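Local atomic coordinates of methionine-binding protein (Coxiella burnetii, PDB entry 3TQW), a protein that probably captures methionine as the periplasmic substrate-binding lipoprotein of an ABC transporter, holding the amino acid in the cleft between its two lobes. Residues S39-P44 / N172-I177; L61-A66 / P108-N113. All coordinates share one frame; numbering follows the deposited sequence. Where two conformers were deposited one is given.

Contact 1 of 2, residues S39-P44 / N172-I177. With MET (methionine), chain C.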
loop_
_atom_site.group_PDB
_atom_site.type_symbol
_atom_site.label_atom_id
_atom_site.label_comp_id
_atom_site.label_asym_id
_atom_site.label_seq_id
_atom_site.Cartn_x
_atom_site.Cartn_y
_atom_site.Cartn_z
ATOM N N SER A 39 4.652 6.709 10.801
ATOM C CA SER A 39 3.882 7.671 10.016
ATOM C C SER A 39 4.543 8.006 8.680
ATOM O O SER A 39 4.256 9.043 8.074
ATOM C CB SER A 39 3.660 8.955 10.811
ATOM O OG SER A 39 3.041 8.692 12.052
ATOM N N ASP A 40 5.426 7.123 8.227
ATOM C CA ASP A 40 6.035 7.259 6.909
ATOM C C ASP A 40 6.423 5.874 6.405
ATOM O O ASP A 40 7.020 5.088 7.139
ATOM C CB ASP A 40 7.270 8.163 6.983
ATOM C CG ASP A 40 7.767 8.588 5.611
ATOM O OD1 ASP A 40 7.844 7.730 4.698
ATOM O OD2 ASP A 40 8.072 9.788 5.446
ATOM N N TYR A 41 6.033 5.566 5.171
ATOM C CA TYR A 41 6.393 4.307 4.528
ATOM C C TYR A 41 7.890 4.010 4.652
ATOM O O TYR A 41 8.297 2.848 4.731
ATOM C CB TYR A 41 6.077 4.375 3.031
ATOM C CG TYR A 41 4.629 4.185 2.613
ATOM C CD1 TYR A 41 3.669 3.689 3.487
ATOM C CD2 TYR A 41 4.238 4.474 1.311
ATOM C CE1 TYR A 41 2.344 3.503 3.069
ATOM C CE2 TYR A 41 2.936 4.292 0.887
ATOM C CZ TYR A 41 1.995 3.807 1.758
ATOM O OH TYR A 41 0.706 3.638 1.301
ATOM N N ASN A 42 8.712 5.055 4.629
ATOM C CA ASN A 42 10.162 4.860 4.553
ATOM C C ASN A 42 10.836 4.469 5.866
ATOM O O ASN A 42 12.053 4.287 5.907
ATOM C CB ASN A 42 10.867 6.070 3.908
ATOM C CG ASN A 42 10.853 7.321 4.790
ATOM O OD1 ASN A 42 10.598 7.261 5.998
ATOM N ND2 ASN A 42 11.149 8.467 4.179
ATOM N N THR A 43 10.049 4.306 6.928
ATOM C CA THR A 43 10.624 4.087 8.259
ATOM C C THR A 43 10.573 2.662 8.850
ATOM O O THR A 43 11.551 2.223 9.444
ATOM C CB THR A 43 10.083 5.130 9.280
ATOM O OG1 THR A 43 10.391 6.447 8.802
ATOM C CG2 THR A 43 10.745 4.950 10.641
ATOM N N PRO A 44 9.438 1.943 8.711
ATOM C CA PRO A 44 9.371 0.620 9.359
ATOM C C PRO A 44 10.489 -0.372 8.972
ATOM O O PRO A 44 10.831 -1.218 9.792
ATOM C CB PRO A 44 8.000 0.085 8.926
ATOM C CG PRO A 44 7.169 1.337 8.756
ATOM C CD PRO A 44 8.136 2.340 8.146
ATOM N N ASN A 172 -2.928 5.410 -2.284
ATOM C CA ASN A 172 -2.900 4.122 -1.590
ATOM C C ASN A 172 -4.084 4.040 -0.642
ATOM O O ASN A 172 -4.415 5.009 0.036
ATOM C CB ASN A 172 -1.611 3.938 -0.787
ATOM C CG ASN A 172 -0.366 3.945 -1.656
ATOM O OD1 ASN A 172 0.134 2.892 -2.052
ATOM N ND2 ASN A 172 0.152 5.130 -1.936
ATOM N N THR A 173 -4.714 2.879 -0.592
ATOM C CA THR A 173 -5.899 2.692 0.233
ATOM C C THR A 173 -5.703 3.065 1.710
ATOM O O THR A 173 -6.597 3.648 2.320
ATOM C CB THR A 173 -6.430 1.257 0.088
ATOM O OG1 THR A 173 -6.890 1.072 -1.261
ATOM C CG2 THR A 173 -7.576 0.993 1.070
ATOM N N ASN A 174 -4.542 2.754 2.288
ATOM C CA ASN A 174 -4.333 3.085 3.699
ATOM C C ASN A 174 -4.416 4.592 3.950
ATOM O O ASN A 174 -4.716 5.021 5.061
ATOM C CB ASN A 174 -3.021 2.498 4.247
ATOM C CG ASN A 174 -1.791 3.194 3.700
ATOM O OD1 ASN A 174 -1.431 3.014 2.539
ATOM N ND2 ASN A 174 -1.135 3.989 4.537
ATOM N N TYR A 175 -4.165 5.392 2.914
ATOM C CA TYR A 175 -4.259 6.847 3.046
ATOM C C TYR A 175 -5.616 7.391 2.593
ATOM O O TYR A 175 -6.096 8.393 3.120
ATOM C CB TYR A 175 -3.117 7.548 2.293
ATOM C CG TYR A 175 -1.772 7.396 2.977
ATOM C CD1 TYR A 175 -1.610 7.731 4.318
ATOM C CD2 TYR A 175 -0.674 6.900 2.290
ATOM C CE1 TYR A 175 -0.387 7.586 4.954
ATOM C CE2 TYR A 175 0.562 6.751 2.916
ATOM C CZ TYR A 175 0.695 7.093 4.245
ATOM O OH TYR A 175 1.911 6.938 4.867
ATOM N N ALA A 176 -6.232 6.726 1.622
ATOM C CA ALA A 176 -7.547 7.135 1.141
ATOM C C ALA A 176 -8.616 7.016 2.228
ATOM O O ALA A 176 -9.441 7.912 2.406
ATOM C CB ALA A 176 -7.943 6.320 -0.078
ATOM N N ILE A 177 -8.597 5.908 2.957
ATOM C CA ILE A 177 -9.658 5.633 3.922
ATOM C C ILE A 177 -9.766 6.679 5.030
ATOM O O ILE A 177 -10.850 7.198 5.272
ATOM C CB ILE A 177 -9.567 4.202 4.482
ATOM C CG1 ILE A 177 -10.065 3.218 3.413
ATOM C CG2 ILE A 177 -10.384 4.066 5.763
ATOM C CD1 ILE A 177 -9.838 1.765 3.755
HETATM N N MET C . -0.584 -0.538 2.076
HETATM C CA MET C . 0.024 0.101 0.902
HETATM C C MET C . -0.648 -0.422 -0.363
HETATM O O MET C . -0.976 -1.605 -0.438
HETATM C CB MET C . 1.531 -0.190 0.870
HETATM C CG MET C . 2.310 0.460 -0.278
HETATM S SD MET C . 4.075 0.050 -0.220
HETATM C CE MET C . 4.530 0.892 1.294
HETATM O OXT MET C . -0.885 0.307 -1.330
HETATM O O HOH W 1 4.360 7.342 3.686
#
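Tyr41 and Tyr175 meet across the cleft of a periplasmic binding protein fold, where the loop 39-44 of one lobe faces the short helix 173-176 that follows strand 168-171 of the other lobe. Their side chains slide past each other in opposite directions with ring planes 42° apart, and the closest approach is 3.5 Å between CZ of Tyr41 and CE2 of Tyr175. The pairing is oblique. The other face of the Tyr41 ring takes the bound methionine, whose CE lies 3.4 Å above the plane over the ring centre, so the flat aromatic fills the space between ligand and Tyr175. Tyrosine suits this place because its phenol also carries a polar tip: Tyr41 OH gives a short hydrogen bond, 2.5 Å, to OD1 of Asn174. The donor lies in the amide carbonyl plane on a lone pair, and the bond ties the phenol tip to Asn174 at the edge of the Tyr41 ring. ND2 of the same amide sits 3.4 Å above the Tyr175 ring plane, over its centre. Within the loop, Asp40 OD1 accepts from Asn42 N in an Asx turn. One water joins the two sides, accepting from Tyr41 N and lying 2.7 Å from Tyr175 OH.

Contact 2 of 2, residues L61-A66 / P108-N113; sequences LPYLKA and PSDPSN. With MET (methionine), chain C.
Tyr63 brings the edge of its ring up to the Asp110 carboxylate, with CD2 of Tyr63 3.5 Å from OD2 of Asp110 and the two side chains crossing at about a right angle. An acceptor suits that place, since the C-H edge of an aromatic ring is slightly positive. The contact brings two helix starts together across the cleft of the periplasmic binding protein fold: helix 61-71, which follows strand 55-60 in one lobe, and helix 111-123, N-capped by Asp110, in the other. CG of Tyr63 stands anti to its backbone N (chi1 -171°), which swings the ring out so that a face meets the ligand and an edge meets the cap. Over that face lies CE of the bound methionine, 3.6 Å above the Tyr63 ring plane and offset toward the rim.

The same OD2 accepts twice from Asn113. The backbone N approaches from above the carboxylate plane, in the capping bond that takes up an otherwise unpaired N-H of the first helical turn. ND2 of Asn113 arrives on the syn side, 2.9 Å from Asp110 OD2. Held by this bond, and by His60, which bonds to its OD1, the Asn113 amide is fixed in rotation, and ND2 of Asn113 lies 3.4 Å from SD of methionine. A small residue is needed where the helices come nearest: the CA atoms of Tyr63 and Ser112 are 5.4 Å apart, and CB of Ser112 packs against Pro62, whose ring fits the first turn of a helix because it has no N-H to offer. OG of Ser112 reaches to 3.3 Å from CA of Tyr63.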
loop_
_atom_site.group_PDB
_atom_site.type_symbol
_atom_site.label_atom_id
_atom_site.label_comp_id
_atom_site.label_asym_id
_atom_site.label_seq_id
_atom_site.Cartn_x
_atom_site.Cartn_y
_atom_site.Cartn_z
ATOM N N LEU A 61 5.822 -6.236 -2.001
ATOM C CA LEU A 61 7.144 -6.729 -2.378
ATOM C C LEU A 61 7.957 -5.748 -3.243
ATOM O O LEU A 61 9.154 -5.577 -3.019
ATOM C CB LEU A 61 7.023 -8.099 -3.053
ATOM C CG LEU A 61 8.289 -8.939 -3.195
ATOM C CD1 LEU A 61 9.077 -8.959 -1.895
ATOM C CD2 LEU A 61 7.941 -10.358 -3.643
ATOM N N PRO A 62 7.316 -5.101 -4.234
ATOM C CA PRO A 62 8.068 -4.115 -5.022
ATOM C C PRO A 62 8.615 -2.968 -4.169
ATOM O O PRO A 62 9.730 -2.505 -4.411
ATOM C CB PRO A 62 7.022 -3.592 -6.016
ATOM C CG PRO A 62 6.072 -4.759 -6.176
ATOM C CD PRO A 62 5.968 -5.330 -4.785
ATOM N N TYR A 63 7.848 -2.508 -3.188
ATOM C CA TYR A 63 8.358 -1.490 -2.279
ATOM C C TYR A 63 9.559 -2.016 -1.485
ATOM O O TYR A 63 10.567 -1.328 -1.333
ATOM C CB TYR A 63 7.265 -0.998 -1.328
ATOM C CG TYR A 63 7.697 0.209 -0.530
ATOM C CD1 TYR A 63 8.429 0.062 0.645
ATOM C CD2 TYR A 63 7.394 1.496 -0.960
ATOM C CE1 TYR A 63 8.841 1.174 1.382
ATOM C CE2 TYR A 63 7.794 2.614 -0.230
ATOM C CZ TYR A 63 8.522 2.443 0.933
ATOM O OH TYR A 63 8.929 3.544 1.657
ATOM N N LEU A 64 9.446 -3.241 -0.981
ATOM C CA LEU A 64 10.526 -3.852 -0.209
ATOM C C LEU A 64 11.797 -3.984 -1.043
ATOM O O LEU A 64 12.887 -3.614 -0.602
ATOM C CB LEU A 64 10.094 -5.229 0.303
ATOM C CG LEU A 64 11.156 -6.029 1.051
ATOM C CD1 LEU A 64 11.750 -5.197 2.189
ATOM C CD2 LEU A 64 10.568 -7.343 1.582
ATOM N N LYS A 65 11.648 -4.517 -2.250
ATOM C CA LYS A 65 12.774 -4.669 -3.159
ATOM C C LYS A 65 13.409 -3.320 -3.469
ATOM O O LYS A 65 14.632 -3.199 -3.524
ATOM C CB LYS A 65 12.328 -5.355 -4.454
ATOM C CG LYS A 65 11.874 -6.799 -4.256
ATOM C CD LYS A 65 11.341 -7.399 -5.552
ATOM C CE LYS A 65 10.952 -8.864 -5.365
ATOM N NZ LYS A 65 10.306 -9.437 -6.582
ATOM N N ALA A 66 12.579 -2.303 -3.675
ATOM C CA ALA A 66 13.103 -0.975 -3.984
ATOM C C ALA A 66 13.903 -0.390 -2.814
ATOM O O ALA A 66 15.009 0.124 -3.008
ATOM C CB ALA A 66 11.973 -0.033 -4.409
ATOM N N PRO A 108 1.977 8.934 -6.277
ATOM C CA PRO A 108 3.019 8.804 -5.245
ATOM C C PRO A 108 4.400 9.033 -5.852
ATOM O O PRO A 108 4.573 8.764 -7.041
ATOM C CB PRO A 108 2.887 7.348 -4.784
ATOM C CG PRO A 108 1.482 6.951 -5.153
ATOM C CD PRO A 108 1.194 7.695 -6.432
ATOM N N SER A 109 5.354 9.511 -5.050
ATOM C CA SER A 109 6.683 9.883 -5.546
ATOM C C SER A 109 7.763 8.831 -5.275
ATOM O O SER A 109 8.855 8.918 -5.815
ATOM C CB SER A 109 7.116 11.214 -4.933
ATOM O OG SER A 109 7.234 11.089 -3.519
ATOM N N ASP A 110 7.469 7.847 -4.433
ATOM C CA ASP A 110 8.410 6.748 -4.219
ATOM C C ASP A 110 8.372 5.815 -5.432
ATOM O O ASP A 110 7.314 5.616 -6.021
ATOM C CB ASP A 110 8.062 5.987 -2.943
ATOM C CG ASP A 110 6.737 5.260 -3.046
ATOM O OD1 ASP A 110 5.686 5.911 -2.856
ATOM O OD2 ASP A 110 6.750 4.042 -3.323
ATOM N N PRO A 111 9.528 5.235 -5.800
ATOM C CA PRO A 111 9.697 4.516 -7.075
ATOM C C PRO A 111 8.620 3.474 -7.381
ATOM O O PRO A 111 8.054 3.502 -8.470
ATOM C CB PRO A 111 11.055 3.822 -6.911
ATOM C CG PRO A 111 11.792 4.663 -5.938
ATOM C CD PRO A 111 10.762 5.231 -4.994
ATOM N N SER A 112 8.343 2.569 -6.446
ATOM C CA SER A 112 7.452 1.449 -6.741
ATOM C C SER A 112 5.985 1.856 -6.837
ATOM O O SER A 112 5.267 1.399 -7.724
ATOM C CB SER A 112 7.628 0.313 -5.727
ATOM O OG SER A 112 7.171 0.691 -4.438
ATOM N N ASN A 113 5.532 2.713 -5.932
ATOM C CA ASN A 113 4.144 3.155 -6.003
ATOM C C ASN A 113 3.897 4.167 -7.115
ATOM O O ASN A 113 2.769 4.307 -7.594
ATOM C CB ASN A 113 3.640 3.652 -4.650
ATOM C CG ASN A 113 3.468 2.518 -3.654
ATOM O OD1 ASN A 113 2.547 1.703 -3.777
ATOM N ND2 ASN A 113 4.357 2.452 -2.667
HETATM N N MET C . -0.584 -0.538 2.076
HETATM C CA MET C . 0.024 0.101 0.902
HETATM C C MET C . -0.648 -0.422 -0.363
HETATM O O MET C . -0.976 -1.605 -0.438
HETATM C CB MET C . 1.531 -0.190 0.870
HETATM C CG MET C . 2.310 0.460 -0.278
HETATM S SD MET C . 4.075 0.050 -0.220
HETATM C CE MET C . 4.530 0.892 1.294
HETATM O OXT MET C . -0.885 0.307 -1.330
#

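Both contacts are buried, join the two lobes, and touch the same methionine, and contact 2 is nested in the chain segment that contact 1 closes. Their chemistry differs. In contact 1 a loop reaches a short helix through a direct hydrogen bond, a bridging water and an aromatic pair; in contact 2 two helix starts meet through close packing and a carboxylate at a ring edge, while the capping bonds stay within 108-113. Tyr41 and Tyr63 both present a ring face to the ligand CE, giving the apolar thioether an aromatic lining. The centres are 12 Å apart and the contacts adjoin: Tyr63 OH lies 3.2 Å from Tyr41 O, a probable hydrogen bond.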